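Local coordinates for hypothetical protein (PDB 2HKV) that is of unknown function but belongs to the DinB superfamily of helical-bundle proteins and carries a bound nickel ion, at residues A[67-70]-A[71-75]; A[115-118]-A[119-122]. All coordinates share one frame; numbering follows the deposited sequence.

Contact 1: residues A[67-70]-A[71-75]; sequences DEMA and QFYAV
Met69 reaches Phe72 and Tyr73 within a single turn of the short helix 66-73, a local i to i+3 and i to i+4 contact at the surface of a DinB-type helical bundle. The helix follows helix 43-61 in the chain and lies against it: Phe72 packs on Glu55 and Ala56, Tyr73 on Ala56 and Ile60. Residue 69 is selenomethionine, and it is the buried member of a largely exposed group. Its CG stands anti to the carbonyl carbon (chi1 -71°), and further bends at chi2 and chi3 fold the chain back so that the terminal methyl, CE, serves both aromatic residues. One approach brings Met69 CE to 3.7 Å from CD2 of Phe72; the other brings the same methyl to 3.6 Å from CZ of Tyr73. The selenomethionine and tyrosine side chains cross obliquely, and the methyl thus touches two rings that leave the helix in different directions. Their positions a residue apart round the helix already spread the two rings, and the first torsions differ as well: the phenylalanine CG is anti to its own nitrogen, the tyrosine CG lies beside its own. Beneath these side chains runs regular alpha-helical bonding: the amides of Gln71, Phe72, Tyr73 and Ala74 donate to the carbonyls of Asp67, Glu68, Met69 and Ala70. Toward the C-terminal end the amide of Val75 makes a weak bond to Phe72 O. At the start, Glu68 turns its carboxylate back along the chain, where OE1 accepts a hydrogen bond from the amide of Thr65. Met69 O meets Tyr73 twice: it accepts the Tyr73 N-H at 2.8 Å, nearly straight at 167°, and lies 3.1 Å from CD2 of the same residue's ring.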
# COMPACT_ATOMS: atom_id res chain seq x y z
N ASP A 67 22.20 3.37 -15.16
CA ASP A 67 21.94 3.45 -16.58
C ASP A 67 21.00 2.41 -17.07
O ASP A 67 20.25 2.69 -17.99
CB ASP A 67 23.18 3.36 -17.45
CG ASP A 67 22.90 3.81 -18.91
OD1 ASP A 67 22.38 4.95 -19.13
OD2 ASP A 67 23.25 3.03 -19.83
N GLU A 68 21.05 1.21 -16.51
CA GLU A 68 20.18 0.13 -16.93
C GLU A 68 18.76 0.51 -16.61
O GLU A 68 17.85 0.26 -17.39
CB GLU A 68 20.58 -1.18 -16.22
CG GLU A 68 21.80 -1.84 -16.90
CD GLU A 68 22.37 -3.10 -16.21
OE1 GLU A 68 22.06 -3.38 -15.05
OE2 GLU A 68 23.19 -3.78 -16.88
N MSE A 69 18.57 1.13 -15.46
CA MSE A 69 17.25 1.54 -15.04
C MSE A 69 16.75 2.70 -15.88
O MSE A 69 15.56 2.76 -16.19
CB MSE A 69 17.20 1.90 -13.54
CG MSE A 69 17.33 0.76 -12.58
SE MSE A 69 16.31 -0.88 -13.11
CE MSE A 69 14.48 -0.13 -13.09
N ALA A 70 17.66 3.59 -16.28
CA ALA A 70 17.27 4.71 -17.10
C ALA A 70 16.79 4.17 -18.42
O ALA A 70 15.88 4.70 -19.02
CB ALA A 70 18.44 5.65 -17.34
N GLN A 71 17.49 3.15 -18.90
CA GLN A 71 17.15 2.55 -20.18
C GLN A 71 15.79 1.86 -20.05
O GLN A 71 15.03 1.90 -21.01
CB GLN A 71 18.22 1.56 -20.58
CG GLN A 71 17.87 0.78 -21.81
CD GLN A 71 19.02 -0.03 -22.32
OE1 GLN A 71 20.21 0.20 -21.95
NE2 GLN A 71 18.71 -0.98 -23.21
N PHE A 72 15.49 1.31 -18.85
CA PHE A 72 14.27 0.57 -18.57
C PHE A 72 13.11 1.53 -18.52
O PHE A 72 12.09 1.29 -19.13
CB PHE A 72 14.37 -0.17 -17.20
CG PHE A 72 13.10 -0.90 -16.78
CD1 PHE A 72 12.87 -2.22 -17.16
CD2 PHE A 72 12.19 -0.28 -15.99
CE1 PHE A 72 11.70 -2.89 -16.78
CE2 PHE A 72 11.00 -0.94 -15.60
CZ PHE A 72 10.76 -2.24 -15.99
N TYR A 73 13.27 2.62 -17.78
CA TYR A 73 12.23 3.60 -17.64
C TYR A 73 11.95 4.33 -18.91
O TYR A 73 10.85 4.81 -19.10
CB TYR A 73 12.56 4.59 -16.53
CG TYR A 73 12.56 4.01 -15.14
CD1 TYR A 73 11.50 3.24 -14.68
CD2 TYR A 73 13.63 4.22 -14.28
CE1 TYR A 73 11.48 2.72 -13.41
CE2 TYR A 73 13.63 3.67 -13.00
CZ TYR A 73 12.56 2.93 -12.58
OH TYR A 73 12.51 2.40 -11.31
N ALA A 74 12.95 4.43 -19.79
CA ALA A 74 12.78 5.13 -21.05
C ALA A 74 12.00 4.36 -22.11
O ALA A 74 11.62 4.95 -23.10
CB ALA A 74 14.16 5.59 -21.63
N VAL A 75 11.75 3.07 -21.93
CA VAL A 75 10.99 2.35 -22.96
C VAL A 75 9.52 2.82 -22.84
O VAL A 75 8.92 2.74 -21.78
CB VAL A 75 11.18 0.81 -22.90
CG1 VAL A 75 10.17 0.11 -23.81
CG2 VAL A 75 12.59 0.45 -23.38

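Contact 2: residues A[115-118]-A[119-122]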
# COMPACT_ATOMS: atom_id res chain seq x y z
N THR A 115 13.11 -11.67 0.49
CA THR A 115 11.74 -11.59 1.03
C THR A 115 11.32 -10.14 1.29
O THR A 115 10.19 -9.73 1.00
CB THR A 115 11.62 -12.45 2.32
OG1 THR A 115 12.11 -13.76 1.99
CG2 THR A 115 10.30 -12.57 2.68
N GLY A 116 12.23 -9.33 1.81
CA GLY A 116 11.97 -7.91 1.96
C GLY A 116 11.72 -7.16 0.67
O GLY A 116 10.78 -6.38 0.60
N TRP A 117 12.47 -7.44 -0.37
CA TRP A 117 12.22 -6.82 -1.66
C TRP A 117 10.89 -7.22 -2.28
O TRP A 117 10.20 -6.40 -2.88
CB TRP A 117 13.37 -7.10 -2.65
CG TRP A 117 14.57 -6.20 -2.45
CD1 TRP A 117 15.82 -6.57 -2.00
CD2 TRP A 117 14.62 -4.78 -2.68
NE1 TRP A 117 16.63 -5.45 -1.94
CE2 TRP A 117 15.92 -4.35 -2.34
CE3 TRP A 117 13.69 -3.85 -3.14
CZ2 TRP A 117 16.31 -3.03 -2.45
CZ3 TRP A 117 14.10 -2.52 -3.26
CH2 TRP A 117 15.41 -2.14 -2.92
N LEU A 118 10.53 -8.49 -2.18
CA LEU A 118 9.23 -8.93 -2.62
C LEU A 118 8.09 -8.23 -1.87
O LEU A 118 7.09 -7.84 -2.47
CB LEU A 118 9.15 -10.43 -2.50
CG LEU A 118 9.96 -11.27 -3.48
CD1 LEU A 118 10.15 -12.76 -3.06
CD2 LEU A 118 9.47 -11.13 -4.93
N LEU A 119 8.26 -8.04 -0.57
CA LEU A 119 7.27 -7.25 0.18
C LEU A 119 7.31 -5.76 -0.22
O LEU A 119 6.24 -5.11 -0.33
CB LEU A 119 7.45 -7.41 1.69
CG LEU A 119 6.57 -6.54 2.62
CD1 LEU A 119 5.08 -6.75 2.34
CD2 LEU A 119 6.94 -6.88 4.08
N GLU A 120 8.50 -5.19 -0.45
CA GLU A 120 8.61 -3.78 -0.82
C GLU A 120 7.85 -3.50 -2.10
O GLU A 120 7.17 -2.49 -2.19
CB GLU A 120 10.08 -3.38 -0.97
CG GLU A 120 10.37 -1.88 -1.21
CD GLU A 120 10.01 -1.40 -2.62
OE1 GLU A 120 10.08 -2.21 -3.56
OE2 GLU A 120 9.66 -0.21 -2.83
N ALA A 121 7.89 -4.42 -3.05
CA ALA A 121 7.29 -4.15 -4.34
C ALA A 121 5.78 -4.22 -4.11
O ALA A 121 5.04 -3.46 -4.72
CB ALA A 121 7.74 -5.17 -5.36
N ALA A 122 5.32 -5.14 -3.26
CA ALA A 122 3.90 -5.25 -2.92
C ALA A 122 3.30 -3.93 -2.33
O ALA A 122 2.30 -3.39 -2.81
CB ALA A 122 3.64 -6.46 -1.95
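Trp117 carries its CG anti to the carbonyl carbon (chi1 -80°), while Glu120, one turn on, has its CG anti to the backbone nitrogen (chi1 -174°) and a bend at chi2; together these torsions send the two side chains out from the helix alongside each other in a common direction. Glu120 OE1 comes to the edge of the indole, near its plane, 4.0 Å from CE3 of Trp117 and as far from CZ3. The ring and carboxylate planes are turned 67° apart. The same OE1 lies close to OD2 of Asp57, a pair of like charges near the metal site. In the DinB helical bundle this turn belongs to helix 114-138, which also supplies His124 and His128 to the nickel site; the Glu120 side chain is about 7 Å from the metal. Leu118 faces the bundle interior, touching Trp5, Leu9, Leu58 and Leu97, whereas Leu119 packs against Leu119 of the second subunit. Backbone bonds run from the amides of Leu119, Glu120 and Ala121 to the carbonyls of Thr115, Gly116 and Trp117. A weaker one joins Ala122 N to Leu118 O at 3.3 Å, and that carbonyl also accepts a hydrogen bond from the hydroxyl of Tyr93.

The two contacts show how the same helical repeat is used differently at the surface and in the core. Contact 1 belongs to a short, mostly exposed helix, whereas contact 2 lies in the buried part of a long bundle helix and reaches the second subunit. Both rest partly on helix 43-61, which also provides His49 to the nickel site, yet they do not touch: their nearest atoms are about 9 Å apart. The side chain of Tyr73 in contact 1 and that of Glu120 in contact 2 lie about 8 Å and 7 Å from the nickel ion. The chemistry diverges, with a methyl group shared between aromatic rings in contact 1 and a carboxylate beside an indole edge in contact 2.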